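Local atomic coordinates of ileal bile acid-binding protein (Danio rerio, PDB entry 3ELX), a protein that binds the bile acid cholate and probably carries bile acids, and perhaps fatty acids, inside the cell. Residues R36-V41 with Y56-H61; K111-S116 with V128-K133; D50-Q55 with T64-V69. One frame throughout, in Å; residues are numbered along the deposited sequence.

Contact 1 (R36-V41 with Y56-H61)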
loop_
_atom_site.group_PDB
_atom_site.type_symbol
_atom_site.label_atom_id
_atom_site.label_comp_id
_atom_site.label_asym_id
_atom_site.label_seq_id
_atom_site.Cartn_x
_atom_site.Cartn_y
_atom_site.Cartn_z
ATOM N N ARG A 36 9.089 -4.561 -12.322
ATOM C CA ARG A 36 9.917 -3.416 -11.908
ATOM C C ARG A 36 9.532 -2.069 -12.548
ATOM O O ARG A 36 9.797 -1.013 -11.971
ATOM C CB ARG A 36 11.422 -3.719 -12.057
ATOM C CG ARG A 36 11.960 -3.711 -13.480
ATOM C CD ARG A 36 13.480 -3.516 -13.485
ATOM N NE ARG A 36 14.200 -4.668 -12.941
ATOM C CZ ARG A 36 14.840 -5.577 -13.674
ATOM N NH1 ARG A 36 14.868 -5.482 -14.999
ATOM N NH2 ARG A 36 15.463 -6.584 -13.078
ATOM N N ASP A 37 8.905 -2.110 -13.721
ATOM C CA ASP A 37 8.474 -0.881 -14.396
ATOM C C ASP A 37 6.949 -0.698 -14.405
ATOM O O ASP A 37 6.435 0.263 -14.978
ATOM C CB ASP A 37 9.032 -0.827 -15.823
ATOM C CG ASP A 37 10.563 -0.837 -15.864
ATOM O OD1 ASP A 37 11.104 -1.345 -16.862
ATOM O OD2 ASP A 37 11.216 -0.341 -14.914
ATOM N N PHE A 38 6.232 -1.613 -13.759
ATOM C CA PHE A 38 4.771 -1.534 -13.682
ATOM C C PHE A 38 4.384 -0.347 -12.804
ATOM O O PHE A 38 5.002 -0.111 -11.767
ATOM C CB PHE A 38 4.209 -2.844 -13.112
ATOM C CG PHE A 38 2.692 -2.939 -13.118
ATOM C CD1 PHE A 38 2.002 -3.303 -14.276
ATOM C CD2 PHE A 38 1.965 -2.694 -11.959
ATOM C CE1 PHE A 38 0.607 -3.414 -14.282
ATOM C CE2 PHE A 38 0.561 -2.791 -11.954
ATOM C CZ PHE A 38 -0.116 -3.151 -13.113
ATOM N N LYS A 39 3.371 0.401 -13.230
ATOM C CA LYS A 39 2.878 1.526 -12.437
ATOM C C LYS A 39 1.562 1.126 -11.779
ATOM O O LYS A 39 0.534 1.008 -12.443
ATOM C CB LYS A 39 2.707 2.779 -13.304
ATOM C CG LYS A 39 3.992 3.230 -13.969
ATOM C CD LYS A 39 3.884 4.623 -14.574
ATOM C CE LYS A 39 3.463 4.585 -16.017
ATOM N NZ LYS A 39 4.430 3.872 -16.909
ATOM N N LEU A 40 1.596 0.899 -10.475
ATOM C CA LEU A 40 0.388 0.485 -9.785
ATOM C C LEU A 40 -0.616 1.631 -9.701
ATOM O O LEU A 40 -0.269 2.731 -9.249
ATOM C CB LEU A 40 0.728 0.029 -8.378
ATOM C CG LEU A 40 -0.407 -0.568 -7.554
ATOM C CD1 LEU A 40 -0.756 -1.940 -8.116
ATOM C CD2 LEU A 40 0.017 -0.673 -6.082
ATOM N N VAL A 41 -1.855 1.358 -10.115
ATOM C CA VAL A 41 -2.974 2.285 -9.915
ATOM C C VAL A 41 -3.742 1.915 -8.655
ATOM O O VAL A 41 -4.069 0.746 -8.426
ATOM C CB VAL A 41 -3.924 2.334 -11.127
ATOM C CG1 VAL A 41 -5.163 3.173 -10.831
ATOM C CG2 VAL A 41 -3.190 2.914 -12.324
ATOM N N TYR A 56 -4.685 -2.170 -8.405
ATOM C CA TYR A 56 -4.755 -2.893 -9.658
ATOM C C TYR A 56 -3.391 -3.451 -10.039
ATOM O O TYR A 56 -2.603 -2.808 -10.738
ATOM C CB TYR A 56 -5.312 -1.973 -10.750
ATOM C CG TYR A 56 -6.751 -1.575 -10.496
ATOM C CD1 TYR A 56 -7.800 -2.328 -11.013
ATOM C CD2 TYR A 56 -7.066 -0.449 -9.722
ATOM C CE1 TYR A 56 -9.127 -1.984 -10.786
ATOM C CE2 TYR A 56 -8.397 -0.088 -9.490
ATOM C CZ TYR A 56 -9.425 -0.862 -10.022
ATOM O OH TYR A 56 -10.755 -0.540 -9.792
ATOM N N TYR A 57 -3.117 -4.652 -9.549
ATOM C CA TYR A 57 -1.851 -5.317 -9.823
ATOM C C TYR A 57 -1.843 -5.946 -11.217
ATOM O O TYR A 57 -2.891 -6.006 -11.887
ATOM C CB TYR A 57 -1.549 -6.358 -8.740
ATOM C CG TYR A 57 -1.089 -5.739 -7.449
ATOM C CD1 TYR A 57 0.265 -5.416 -7.246
ATOM C CD2 TYR A 57 -1.989 -5.471 -6.434
ATOM C CE1 TYR A 57 0.695 -4.832 -6.059
ATOM C CE2 TYR A 57 -1.567 -4.901 -5.237
ATOM C CZ TYR A 57 -0.229 -4.577 -5.063
ATOM O OH TYR A 57 0.191 -3.999 -3.883
ATOM N N PRO A 58 -0.663 -6.404 -11.679
ATOM C CA PRO A 58 -0.610 -7.010 -13.009
ATOM C C PRO A 58 -1.541 -8.212 -13.188
ATOM O O PRO A 58 -1.951 -8.857 -12.208
ATOM C CB PRO A 58 0.853 -7.461 -13.134
ATOM C CG PRO A 58 1.596 -6.511 -12.209
ATOM C CD PRO A 58 0.670 -6.350 -11.046
ATOM N N ASN A 59 -1.861 -8.506 -14.444
ATOM C CA ASN A 59 -2.664 -9.689 -14.787
ATOM C C ASN A 59 -4.041 -9.686 -14.134
ATOM O O ASN A 59 -4.573 -10.734 -13.734
ATOM C CB ASN A 59 -1.883 -10.981 -14.480
ATOM C CG ASN A 59 -0.630 -11.094 -15.302
ATOM O OD1 ASN A 59 -0.674 -11.004 -16.520
ATOM N ND2 ASN A 59 0.501 -11.312 -14.636
ATOM N N ASN A 60 -4.621 -8.488 -14.032
ATOM C CA ASN A 60 -5.987 -8.332 -13.532
ATOM C C ASN A 60 -6.168 -8.814 -12.100
ATOM O O ASN A 60 -7.243 -9.254 -11.713
ATOM C CB ASN A 60 -6.980 -9.022 -14.473
ATOM C CG ASN A 60 -6.897 -8.481 -15.879
ATOM O OD1 ASN A 60 -7.066 -7.279 -16.095
ATOM N ND2 ASN A 60 -6.601 -9.352 -16.841
ATOM N N HIS A 61 -5.092 -8.705 -11.326
ATOM C CA HIS A 61 -5.102 -9.001 -9.905
ATOM C C HIS A 61 -5.550 -7.746 -9.172
ATOM O O HIS A 61 -4.780 -6.798 -9.025
ATOM C CB HIS A 61 -3.690 -9.417 -9.493
ATOM C CG HIS A 61 -3.540 -9.735 -8.038
ATOM N ND1 HIS A 61 -4.544 -10.306 -7.285
ATOM C CD2 HIS A 61 -2.472 -9.614 -7.215
ATOM C CE1 HIS A 61 -4.118 -10.469 -6.044
ATOM N NE2 HIS A 61 -2.864 -10.061 -5.976
HETATM O O HOH W 1 -2.415 -0.589 -12.298
#

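Contact 2 (K111-S116 with V128-K133)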
loop_
_atom_site.group_PDB
_atom_site.type_symbol
_atom_site.label_atom_id
_atom_site.label_comp_id
_atom_site.label_asym_id
_atom_site.label_seq_id
_atom_site.Cartn_x
_atom_site.Cartn_y
_atom_site.Cartn_z
ATOM N N LYS A 111 0.393 14.405 -3.239
ATOM C CA LYS A 111 0.712 13.058 -3.734
ATOM C C LYS A 111 0.398 12.011 -2.675
ATOM O O LYS A 111 0.462 12.298 -1.484
ATOM C CB LYS A 111 2.189 12.933 -4.095
ATOM C CG LYS A 111 2.770 14.104 -4.861
ATOM C CD LYS A 111 2.581 13.940 -6.329
ATOM C CE LYS A 111 3.299 15.071 -7.037
ATOM N NZ LYS A 111 3.900 14.610 -8.298
ATOM N N LEU A 112 0.072 10.803 -3.121
ATOM C CA LEU A 112 -0.132 9.666 -2.221
ATOM C C LEU A 112 1.221 9.022 -1.956
ATOM O O LEU A 112 1.853 8.511 -2.877
ATOM C CB LEU A 112 -1.095 8.655 -2.853
ATOM C CG LEU A 112 -1.367 7.351 -2.095
ATOM C CD1 LEU A 112 -2.093 7.628 -0.813
ATOM C CD2 LEU A 112 -2.152 6.371 -2.966
ATOM N N VAL A 113 1.672 9.057 -0.700
ATOM C CA VAL A 113 2.977 8.510 -0.351
ATOM C C VAL A 113 2.808 7.305 0.555
ATOM O O VAL A 113 2.280 7.428 1.660
ATOM C CB VAL A 113 3.867 9.552 0.350
ATOM C CG1 VAL A 113 5.241 8.954 0.617
ATOM C CG2 VAL A 113 3.996 10.822 -0.517
ATOM N N GLU A 114 3.267 6.154 0.074
ATOM C CA GLU A 114 3.061 4.876 0.747
ATOM C C GLU A 114 4.405 4.272 1.108
ATOM O O GLU A 114 5.236 4.042 0.233
ATOM C CB GLU A 114 2.286 3.928 -0.156
ATOM C CG GLU A 114 0.893 4.420 -0.474
ATOM C CD GLU A 114 0.165 3.493 -1.420
ATOM O OE1 GLU A 114 -0.417 2.495 -0.942
ATOM O OE2 GLU A 114 0.180 3.763 -2.638
ATOM N N THR A 115 4.622 4.042 2.401
ATOM C CA THR A 115 5.906 3.529 2.875
ATOM C C THR A 115 5.706 2.149 3.505
ATOM O O THR A 115 4.940 2.011 4.471
ATOM C CB THR A 115 6.527 4.486 3.908
ATOM O OG1 THR A 115 6.672 5.798 3.350
ATOM C CG2 THR A 115 7.893 3.969 4.391
ATOM N N SER A 116 6.399 1.145 2.968
ATOM C CA SER A 116 6.353 -0.214 3.508
ATOM C C SER A 116 7.695 -0.508 4.178
ATOM O O SER A 116 8.752 -0.363 3.562
ATOM C CB SER A 116 6.079 -1.237 2.400
ATOM O OG SER A 116 4.976 -0.875 1.584
ATOM N N VAL A 128 9.310 2.969 -0.666
ATOM C CA VAL A 128 8.533 4.201 -0.702
ATOM C C VAL A 128 7.957 4.388 -2.097
ATOM O O VAL A 128 8.697 4.500 -3.068
ATOM C CB VAL A 128 9.379 5.449 -0.349
ATOM C CG1 VAL A 128 8.494 6.695 -0.320
ATOM C CG2 VAL A 128 10.111 5.278 0.987
ATOM N N ARG A 129 6.630 4.407 -2.184
ATOM C CA ARG A 129 5.939 4.631 -3.455
ATOM C C ARG A 129 5.217 5.962 -3.404
ATOM O O ARG A 129 4.525 6.254 -2.437
ATOM C CB ARG A 129 4.921 3.519 -3.711
ATOM C CG ARG A 129 5.523 2.137 -3.957
ATOM C CD ARG A 129 4.463 1.111 -4.414
ATOM N NE ARG A 129 3.453 1.725 -5.268
ATOM C CZ ARG A 129 2.221 2.041 -4.875
ATOM N NH1 ARG A 129 1.815 1.775 -3.641
ATOM N NH2 ARG A 129 1.387 2.617 -5.723
ATOM N N THR A 130 5.375 6.771 -4.450
ATOM C CA THR A 130 4.709 8.060 -4.524
ATOM C C THR A 130 3.843 8.041 -5.775
ATOM O O THR A 130 4.346 7.772 -6.859
ATOM C CB THR A 130 5.731 9.207 -4.619
ATOM O OG1 THR A 130 6.563 9.192 -3.452
ATOM C CG2 THR A 130 5.016 10.554 -4.724
ATOM N N SER A 131 2.551 8.316 -5.604
ATOM C CA SER A 131 1.586 8.278 -6.708
ATOM C C SER A 131 0.952 9.635 -6.919
ATOM O O SER A 131 0.705 10.368 -5.956
ATOM C CB SER A 131 0.476 7.251 -6.405
ATOM O OG SER A 131 0.983 5.938 -6.217
ATOM N N LYS A 132 0.696 9.963 -8.186
ATOM C CA LYS A 132 0.001 11.191 -8.556
ATOM C C LYS A 132 -1.448 10.888 -8.910
ATOM O O LYS A 132 -1.783 9.778 -9.332
ATOM C CB LYS A 132 0.708 11.877 -9.735
ATOM C CG LYS A 132 0.730 11.063 -11.022
ATOM C CD LYS A 132 1.379 11.834 -12.168
ATOM C CE LYS A 132 1.293 11.014 -13.453
ATOM N NZ LYS A 132 2.080 11.609 -14.576
ATOM N N LYS A 133 -2.311 11.880 -8.743
ATOM C CA LYS A 133 -3.703 11.742 -9.142
ATOM C C LYS A 133 -3.782 11.670 -10.658
ATOM O O LYS A 133 -3.179 12.492 -11.360
ATOM C CB LYS A 133 -4.488 12.939 -8.626
ATOM C CG LYS A 133 -5.979 12.823 -8.780
ATOM C CD LYS A 133 -6.678 13.978 -8.073
ATOM C CE LYS A 133 -6.350 14.022 -6.591
ATOM N NZ LYS A 133 -7.151 13.043 -5.825
HETATM O O HOH W 2 1.713 5.661 -3.720
#

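Contact 3 (D50-Q55 with T64-V69). With EDO (1,2-ethanediol), chain B.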
loop_
_atom_site.group_PDB
_atom_site.type_symbol
_atom_site.label_atom_id
_atom_site.label_comp_id
_atom_site.label_asym_id
_atom_site.label_seq_id
_atom_site.Cartn_x
_atom_site.Cartn_y
_atom_site.Cartn_z
ATOM N N ASP A 50 -14.061 5.396 7.163
ATOM C CA ASP A 50 -14.402 4.228 6.350
ATOM C C ASP A 50 -13.691 4.283 4.997
ATOM O O ASP A 50 -13.987 5.149 4.166
ATOM C CB ASP A 50 -15.928 4.200 6.189
ATOM C CG ASP A 50 -16.431 3.014 5.386
ATOM O OD1 ASP A 50 -15.741 2.561 4.454
ATOM O OD2 ASP A 50 -17.572 2.571 5.671
ATOM N N PHE A 51 -12.759 3.354 4.774
ATOM C CA PHE A 51 -11.982 3.313 3.524
ATOM C C PHE A 51 -12.279 2.074 2.699
ATOM O O PHE A 51 -12.441 0.978 3.246
ATOM C CB PHE A 51 -10.478 3.266 3.807
ATOM C CG PHE A 51 -9.891 4.556 4.278
ATOM C CD1 PHE A 51 -10.035 4.955 5.602
ATOM C CD2 PHE A 51 -9.143 5.353 3.406
ATOM C CE1 PHE A 51 -9.477 6.139 6.054
ATOM C CE2 PHE A 51 -8.568 6.548 3.856
ATOM C CZ PHE A 51 -8.733 6.938 5.175
ATOM N N THR A 52 -12.317 2.253 1.381
ATOM C CA THR A 52 -12.257 1.139 0.432
ATOM C C THR A 52 -11.038 1.414 -0.432
ATOM O O THR A 52 -10.979 2.436 -1.126
ATOM C CB THR A 52 -13.514 1.057 -0.453
ATOM O OG1 THR A 52 -14.676 0.948 0.376
ATOM C CG2 THR A 52 -13.434 -0.150 -1.398
ATOM N N TRP A 53 -10.077 0.501 -0.386
ATOM C CA TRP A 53 -8.757 0.750 -0.954
ATOM C C TRP A 53 -8.473 -0.340 -1.972
ATOM O O TRP A 53 -8.323 -1.497 -1.610
ATOM C CB TRP A 53 -7.734 0.696 0.181
ATOM C CG TRP A 53 -6.427 1.337 -0.137
ATOM C CD1 TRP A 53 -5.488 0.906 -1.033
ATOM C CD2 TRP A 53 -5.904 2.535 0.454
ATOM N NE1 TRP A 53 -4.408 1.764 -1.034
ATOM C CE2 TRP A 53 -4.643 2.770 -0.130
ATOM C CE3 TRP A 53 -6.377 3.423 1.432
ATOM C CZ2 TRP A 53 -3.844 3.857 0.230
ATOM C CZ3 TRP A 53 -5.587 4.515 1.780
ATOM C CH2 TRP A 53 -4.336 4.720 1.174
ATOM N N THR A 54 -8.419 0.038 -3.248
ATOM C CA THR A 54 -8.301 -0.935 -4.337
ATOM C C THR A 54 -6.997 -0.735 -5.100
ATOM O O THR A 54 -6.652 0.389 -5.468
ATOM C CB THR A 54 -9.514 -0.807 -5.292
ATOM O OG1 THR A 54 -10.730 -0.989 -4.551
ATOM C CG2 THR A 54 -9.452 -1.834 -6.400
ATOM N N GLN A 55 -6.266 -1.825 -5.314
ATOM C CA GLN A 55 -5.008 -1.769 -6.056
ATOM C C GLN A 55 -5.089 -2.694 -7.252
ATOM O O GLN A 55 -5.484 -3.862 -7.132
ATOM C CB GLN A 55 -3.808 -2.167 -5.181
ATOM C CG GLN A 55 -3.623 -1.280 -3.961
ATOM C CD GLN A 55 -2.573 -1.828 -3.017
ATOM O OE1 GLN A 55 -2.554 -3.020 -2.720
ATOM N NE2 GLN A 55 -1.702 -0.959 -2.533
ATOM N N THR A 64 -8.587 -5.526 -2.959
ATOM C CA THR A 64 -9.435 -4.541 -2.293
ATOM C C THR A 64 -9.470 -4.792 -0.796
ATOM O O THR A 64 -9.761 -5.906 -0.342
ATOM C CB THR A 64 -10.871 -4.574 -2.849
ATOM O OG1 THR A 64 -10.829 -4.314 -4.252
ATOM C CG2 THR A 64 -11.741 -3.510 -2.198
ATOM N N ASN A 65 -9.162 -3.749 -0.040
ATOM C CA ASN A 65 -9.288 -3.785 1.408
ATOM C C ASN A 65 -10.291 -2.755 1.853
ATOM O O ASN A 65 -10.215 -1.595 1.456
ATOM C CB ASN A 65 -7.943 -3.553 2.088
ATOM C CG ASN A 65 -7.147 -4.831 2.218
ATOM O OD1 ASN A 65 -7.672 -5.838 2.685
ATOM N ND2 ASN A 65 -5.898 -4.806 1.783
ATOM N N LYS A 66 -11.250 -3.212 2.652
ATOM C CA LYS A 66 -12.244 -2.343 3.266
ATOM C C LYS A 66 -11.995 -2.357 4.762
ATOM O O LYS A 66 -11.988 -3.423 5.405
ATOM C CB LYS A 66 -13.663 -2.818 2.954
ATOM C CG LYS A 66 -14.011 -2.701 1.489
ATOM C CD LYS A 66 -15.285 -3.458 1.152
ATOM C CE LYS A 66 -16.496 -2.540 1.069
ATOM N NZ LYS A 66 -16.807 -1.861 2.356
ATOM N N PHE A 67 -11.741 -1.173 5.307
ATOM C CA PHE A 67 -11.463 -1.060 6.732
ATOM C C PHE A 67 -12.031 0.219 7.303
ATOM O O PHE A 67 -12.229 1.195 6.576
ATOM C CB PHE A 67 -9.958 -1.165 7.019
ATOM C CG PHE A 67 -9.117 -0.132 6.315
ATOM C CD1 PHE A 67 -8.542 -0.411 5.072
ATOM C CD2 PHE A 67 -8.875 1.118 6.902
ATOM C CE1 PHE A 67 -7.744 0.551 4.410
ATOM C CE2 PHE A 67 -8.073 2.076 6.258
ATOM C CZ PHE A 67 -7.512 1.798 5.015
ATOM N N ILE A 68 -12.318 0.196 8.600
ATOM C CA ILE A 68 -12.701 1.408 9.326
ATOM C C ILE A 68 -11.602 1.681 10.336
ATOM O O ILE A 68 -11.272 0.816 11.156
ATOM C CB ILE A 68 -14.074 1.251 10.032
ATOM C CG1 ILE A 68 -15.160 1.011 8.975
ATOM C CG2 ILE A 68 -14.381 2.486 10.890
ATOM C CD1 ILE A 68 -16.480 0.533 9.541
ATOM N N VAL A 69 -11.015 2.869 10.263
ATOM C CA VAL A 69 -9.935 3.212 11.193
ATOM C C VAL A 69 -10.416 3.019 12.634
ATOM O O VAL A 69 -11.509 3.455 12.996
ATOM C CB VAL A 69 -9.434 4.647 10.972
ATOM C CG1 VAL A 69 -8.324 5.010 11.972
ATOM C CG2 VAL A 69 -8.932 4.806 9.542
HETATM C C1 EDO B . -2.710 -0.350 1.239
HETATM O O1 EDO B . -1.706 -0.843 1.741
HETATM C C2 EDO B . -4.085 -0.768 1.700
HETATM O O2 EDO B . -4.414 -2.048 1.141
HETATM O O HOH W 3 -14.898 0.103 4.142
#

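Contact 1 (R36-V41 with Y56-H61)
Phe-38 is the first residue of 36-41 to meet the other segment, and it does so with the ring of Pro-58 lying over its face. Pro-58 CG sits 3.6 Å from the centroid of the Phe-38 ring and 1° off the ring normal, a CH-pi contact placed squarely over the centre. Phe-38 carries its CG anti to the backbone N (chi1 -174°), which sets CG beside the carbonyl carbon; the ring beyond it meets the proline. The far rim of the same ring runs up to the backbone beside it: CE2 of Phe-38 comes within 3.4 Å of Tyr-56 O, which lies at the ring edge and in its plane.

Leu-40 makes the next contact. Its CD1 methyl stands over the centre of the Tyr-57 ring, 3.7 Å from the centroid, a second CH-pi contact, while CD2 approaches the phenol oxygen end of that ring. The contact belongs to the beta barrel of the fatty-acid binding proteins: the loop leaving helix 29-34 for strand 41-47 packs on the turn where strand 50-57 gives way to strand 61-68. Tyr-57 is one of the residues seen to bind cholate in this protein, so Leu-40 packs on the ring of a cholate-binding residue, though no cholate is bound in this model.

At Val-41 the backbones join directly. Tyr-56 N donates to Val-41 O at 3.0 Å, nearly straight at 166°. Beside it a water accepts from Val-41 N and donates to Tyr-56 O at 2.7 Å from that oxygen, bridging the two backbones. Val-41 CG1 lies 4.2 Å from CD2 of the Tyr-56 ring, whose hydroxyl is hydrogen-bonded to Glu-43.

Contact 2 (K111-S116 with V128-K133)
Leu-112 and Ser-131 form one hydrogen-bonded pair and Glu-114 and Arg-129 the next, on strands running antiparallel at 161° with their axes 4.6 Å apart. Each pair exchanges two backbone hydrogen bonds; Arg-129 N to Glu-114 O, at 2.8 Å, is almost straight. Between them lies the non-hydrogen-bonded pair Val-113 and Thr-130. These strands make the last beta hairpin of the fatty-acid binding protein barrel.

Glu-114 and Arg-129 lie side by side and point the same way, both buried. The glutamate runs extended beyond CG while the arginine bends at chi3, and Glu-114 OE2 makes a salt bridge with Arg-129 NH1 at 2.8 Å. The hydrogen bond within it is weak, bent to 129°, and the carboxylate and guanidinium planes stand 76° apart. The guanidinium has a second partner: NH2 is hydrogen-bonded to Thr-12 OG1. A water 2.7 Å from Glu-114 OE2 also lies 2.6 Å from Ser-131 OG, over one face of the guanidinium.

On the other face of the sheet Val-113 CG1 meets Val-128 CG1 at 4.1 Å. Farther along, Lys-111 CB touches Thr-130 CG2 at 3.7 Å, and the bent lysine chain ends in a salt bridge with Glu-13.

Contact 3 (D50-Q55 with T64-V69)
Phe-51 and Phe-67 exchange two backbone hydrogen bonds, Phe-51 N reaching Phe-67 O at 2.9 Å and an almost straight 171°. Trp-53 and Asn-65 form the next hydrogen-bonded pair, with Trp-53 N 2.8 Å from Asn-65 O. A water donates to Asp-50 OD1 at 2.6 Å and to Phe-51 O, and accepts a weak bond from Lys-66 NZ. The hydroxyls of Thr-54 and Thr-64 share a weak bond.

On the opposite face of the sheet the aromatic side chains pack. Phe-67 CG stands between the backbone N and the carbonyl carbon (chi1 58°), and Phe-51 CB rests over the Phe-67 ring, 3.8 Å from its centroid. The two phenyl planes are nearly parallel, at 14°, but offset with little overlap. Trp-53 brings CE3 to the edge of the Phe-67 ring, 4.1 Å from CZ, and turns one indole face to a 1,2-ethanediol, probably from the crystallisation liquor. Asn-65 ND2 holds the diol O2 at 3.2 Å, while its OD1 accepts from Glu-76 N. An alanine at Trp-53 would probably leave Phe-67 CZ without this neighbour and the diol without the indole.

The hairpin belongs to the ten-stranded barrel of the fatty-acid binding proteins: strand 41-47 flanks strand 50-57, Met-75 of strand 73-76 touches Asn-65 and Phe-67, and Leu-94 of strand 93-97 reaches Phe-51, Trp-53 and Val-69.

All three contacts draw on one antiparallel sheet of the barrel, their centres 15 to 18 Å apart. Contacts 1 and 3 share strand 50-57 and cross along the chain, their segments alternating; contact 2 follows both, on the closing hairpin. In the sheet, strands 41-47 and 8-16 lie between strand 50-57 and strand 124-133, yet side chains meet across the interior: Leu-40 CD2 is 3.6 Å from Arg-129 NH2, and Glu-114 OE1 is 3.9 Å from Trp-53 CZ2. Gln-55, near both Leu-40 and Glu-114, and Tyr-57 are seen to bind cholate, so all three contacts have side chains at or near cholate-binding residues, consistent with shaping those sites, empty of cholate here.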